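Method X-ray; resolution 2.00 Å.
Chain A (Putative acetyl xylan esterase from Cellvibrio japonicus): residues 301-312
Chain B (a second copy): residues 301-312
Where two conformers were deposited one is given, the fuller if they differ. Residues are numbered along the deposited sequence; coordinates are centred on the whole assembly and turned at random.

Chain A, residues 301-312: IAEQVGKVVAQL
Chain B (301-312) IAEQVGKVVAQL

Residues 301-312 of both copies are helical throughout (phi/psi near -62/-43), within helices extending beyond both ends. The axes approach to 7.5 Å, their N-to-C directions 136° apart; the two stretches bury 476 Å², both sides summed, with no direct hydrogen bond between them. Ile A301 (m, t) lies out of reach. Ala A302 points toward chain B, and its O lies 3.3 Å from Ala B310 CB. Glu A303 (t, t, chi3 -53°) leaves sideways, its end nearing the partner; OE2 lies 3.9 Å from Lys B307 CD. Gln A304 (m, m, chi3 -60°) points away; its OE1 accepts a hydrogen bond from Lys A307 NZ of the same helix (2.7 Å). Gly A306 faces Gly B306 at the register point, CA to CA 4.5 Å; its CA is 3.4 Å from Gly B306 O, a CA-H...O contact reciprocated by Gly B306. A CB here would clash with Gly B306 O and Ala B310 CB. Lys A307 (m, t, t, t) runs extended, CE 4.1 Å from Lys B307 CE; a water donates to Lys A307 O (2.8 Å) and Glu B303 OE1 (2.9 Å). Ala A310, small enough for close packing, places CB 3.3 Å from Ala B302 O and 4.0 Å from Gly B306 CA. Gln A311 (t, t, chi3 -57°) lies at the edge; Gln B311 differs (m, t, chi3 -159°). Val A305, Val A308, Val A309 (all t) and Leu A312 (m, t) make no contact.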

# COMPACT_ATOMS: atom_id res chain seq x y z
N ILE A 301 17.66 -0.03 -4.65
CA ILE A 301 17.12 0.63 -3.47
C ILE A 301 15.65 0.27 -3.25
O ILE A 301 15.26 -0.13 -2.14
CB ILE A 301 17.25 2.18 -3.54
CG1 ILE A 301 18.70 2.60 -3.86
CG2 ILE A 301 16.71 2.81 -2.22
CD1 ILE A 301 18.83 3.98 -4.56
N ALA A 302 14.85 0.42 -4.31
CA ALA A 302 13.41 0.20 -4.19
C ALA A 302 13.10 -1.23 -3.79
O ALA A 302 12.17 -1.46 -3.00
CB ALA A 302 12.69 0.55 -5.49
N GLU A 303 13.86 -2.19 -4.33
CA GLU A 303 13.60 -3.60 -4.01
C GLU A 303 13.85 -3.94 -2.56
O GLU A 303 13.06 -4.69 -1.96
CB GLU A 303 14.38 -4.58 -4.92
CG GLU A 303 14.16 -6.04 -4.48
CD GLU A 303 14.46 -7.05 -5.56
OE1 GLU A 303 13.92 -6.94 -6.67
OE2 GLU A 303 15.22 -7.98 -5.27
N GLN A 304 14.95 -3.41 -1.99
CA GLN A 304 15.24 -3.64 -0.56
C GLN A 304 14.15 -3.05 0.32
O GLN A 304 13.73 -3.69 1.27
CB GLN A 304 16.63 -3.11 -0.14
CG GLN A 304 17.81 -3.61 -0.99
CD GLN A 304 17.65 -5.03 -1.47
OE1 GLN A 304 17.54 -5.96 -0.66
NE2 GLN A 304 17.67 -5.22 -2.79
N VAL A 305 13.66 -1.85 -0.03
CA VAL A 305 12.53 -1.25 0.70
C VAL A 305 11.22 -2.06 0.58
O VAL A 305 10.45 -2.16 1.54
CB VAL A 305 12.33 0.27 0.31
CG1 VAL A 305 11.06 0.86 0.95
CG2 VAL A 305 13.55 1.09 0.78
N GLY A 306 10.97 -2.64 -0.59
CA GLY A 306 9.85 -3.59 -0.77
C GLY A 306 9.91 -4.74 0.22
O GLY A 306 8.88 -5.14 0.79
N LYS A 307 11.11 -5.28 0.42
CA LYS A 307 11.35 -6.34 1.41
C LYS A 307 11.08 -5.85 2.84
O LYS A 307 10.49 -6.60 3.65
CB LYS A 307 12.78 -6.84 1.33
CG LYS A 307 13.17 -7.56 0.05
CD LYS A 307 14.66 -7.90 0.15
CE LYS A 307 15.26 -8.48 -1.14
NZ LYS A 307 16.74 -8.56 -0.92
N VAL A 308 11.54 -4.64 3.14
CA VAL A 308 11.28 -3.99 4.45
C VAL A 308 9.79 -3.90 4.74
O VAL A 308 9.32 -4.28 5.81
CB VAL A 308 11.93 -2.57 4.54
CG1 VAL A 308 11.51 -1.82 5.83
CG2 VAL A 308 13.43 -2.67 4.48
N VAL A 309 9.04 -3.38 3.77
CA VAL A 309 7.59 -3.24 3.92
C VAL A 309 6.91 -4.61 4.13
O VAL A 309 6.08 -4.77 5.03
CB VAL A 309 6.96 -2.48 2.71
CG1 VAL A 309 5.42 -2.52 2.79
CG2 VAL A 309 7.44 -1.04 2.68
N ALA A 310 7.26 -5.59 3.30
CA ALA A 310 6.70 -6.95 3.44
C ALA A 310 6.98 -7.55 4.83
O ALA A 310 6.13 -8.20 5.45
CB ALA A 310 7.27 -7.85 2.36
N GLN A 311 8.18 -7.31 5.34
CA GLN A 311 8.62 -7.91 6.58
C GLN A 311 7.94 -7.26 7.76
O GLN A 311 7.60 -7.92 8.73
CB GLN A 311 10.12 -7.75 6.71
CG GLN A 311 10.72 -8.68 7.69
CD GLN A 311 12.17 -8.95 7.37
OE1 GLN A 311 12.50 -9.39 6.26
NE2 GLN A 311 13.05 -8.70 8.35
N LEU A 312 7.75 -5.95 7.66
CA LEU A 312 7.04 -5.21 8.69
C LEU A 312 5.59 -5.68 8.79
O LEU A 312 5.11 -5.96 9.89
CB LEU A 312 7.13 -3.71 8.41
CG LEU A 312 8.43 -3.01 8.82
CD1 LEU A 312 8.51 -1.63 8.08
CD2 LEU A 312 8.52 -2.84 10.34
N ILE B 301 6.56 -16.00 0.91
CA ILE B 301 5.51 -15.48 0.04
C ILE B 301 5.40 -13.96 0.14
O ILE B 301 5.45 -13.25 -0.88
CB ILE B 301 4.13 -16.11 0.33
CG1 ILE B 301 4.17 -17.65 0.22
CG2 ILE B 301 3.09 -15.51 -0.62
CD1 ILE B 301 3.07 -18.33 1.12
N ALA B 302 5.26 -13.46 1.36
CA ALA B 302 5.18 -12.01 1.58
C ALA B 302 6.38 -11.29 0.96
O ALA B 302 6.24 -10.21 0.37
CB ALA B 302 5.06 -11.71 3.08
N GLU B 303 7.58 -11.85 1.12
CA GLU B 303 8.78 -11.21 0.58
C GLU B 303 8.76 -11.04 -0.94
O GLU B 303 9.15 -9.98 -1.44
CB GLU B 303 10.07 -11.91 1.02
CG GLU B 303 11.30 -11.19 0.37
CD GLU B 303 12.60 -11.35 1.13
OE1 GLU B 303 12.64 -11.02 2.34
OE2 GLU B 303 13.58 -11.80 0.51
N GLN B 304 8.31 -12.07 -1.67
CA GLN B 304 8.30 -11.96 -3.13
C GLN B 304 7.28 -10.94 -3.58
O GLN B 304 7.53 -10.21 -4.54
CB GLN B 304 8.02 -13.30 -3.83
CG GLN B 304 8.92 -14.47 -3.38
CD GLN B 304 10.37 -14.08 -3.18
OE1 GLN B 304 11.01 -13.53 -4.08
NE2 GLN B 304 10.90 -14.37 -2.00
N VAL B 305 6.14 -10.90 -2.91
CA VAL B 305 5.13 -9.89 -3.18
C VAL B 305 5.66 -8.47 -2.89
O VAL B 305 5.33 -7.53 -3.64
CB VAL B 305 3.79 -10.23 -2.47
CG1 VAL B 305 2.75 -9.14 -2.65
CG2 VAL B 305 3.25 -11.57 -3.02
N GLY B 306 6.49 -8.31 -1.85
CA GLY B 306 7.13 -7.02 -1.58
C GLY B 306 7.98 -6.54 -2.76
O GLY B 306 8.00 -5.33 -3.09
N LYS B 307 8.65 -7.49 -3.41
CA LYS B 307 9.50 -7.21 -4.58
C LYS B 307 8.63 -6.82 -5.79
O LYS B 307 9.01 -5.94 -6.57
CB LYS B 307 10.34 -8.42 -4.96
CG LYS B 307 11.40 -8.89 -3.95
CD LYS B 307 12.09 -10.16 -4.53
CE LYS B 307 12.93 -10.93 -3.51
NZ LYS B 307 13.48 -12.21 -4.12
N VAL B 308 7.49 -7.50 -5.94
CA VAL B 308 6.50 -7.20 -6.98
C VAL B 308 5.96 -5.77 -6.84
O VAL B 308 5.96 -5.00 -7.80
CB VAL B 308 5.34 -8.22 -7.00
CG1 VAL B 308 4.23 -7.82 -7.99
CG2 VAL B 308 5.86 -9.60 -7.37
N VAL B 309 5.52 -5.41 -5.65
CA VAL B 309 4.98 -4.06 -5.41
C VAL B 309 6.06 -3.00 -5.73
O VAL B 309 5.79 -1.98 -6.39
CB VAL B 309 4.48 -3.88 -3.95
CG1 VAL B 309 4.06 -2.43 -3.71
CG2 VAL B 309 3.33 -4.82 -3.67
N ALA B 310 7.28 -3.26 -5.28
CA ALA B 310 8.40 -2.34 -5.52
C ALA B 310 8.75 -2.15 -7.00
O ALA B 310 9.01 -1.02 -7.43
CB ALA B 310 9.63 -2.77 -4.72
N GLN B 311 8.71 -3.24 -7.76
CA GLN B 311 9.01 -3.23 -9.18
C GLN B 311 7.91 -2.60 -10.01
O GLN B 311 8.17 -2.02 -11.06
CB GLN B 311 9.31 -4.65 -9.68
CG GLN B 311 10.78 -5.01 -9.55
CD GLN B 311 11.11 -6.36 -10.12
OE1 GLN B 311 12.12 -6.96 -9.77
NE2 GLN B 311 10.26 -6.84 -11.01
N LEU B 312 6.67 -2.74 -9.54
CA LEU B 312 5.53 -2.07 -10.12
C LEU B 312 5.65 -0.56 -9.95
O LEU B 312 5.56 0.18 -10.93
CB LEU B 312 4.20 -2.60 -9.55
CG LEU B 312 3.74 -3.95 -10.12
CD1 LEU B 312 2.73 -4.63 -9.16
CD2 LEU B 312 3.17 -3.82 -11.55
O HOH W 1 10.37 -9.40 3.23
O HOH W 2 15.31 -10.30 4.48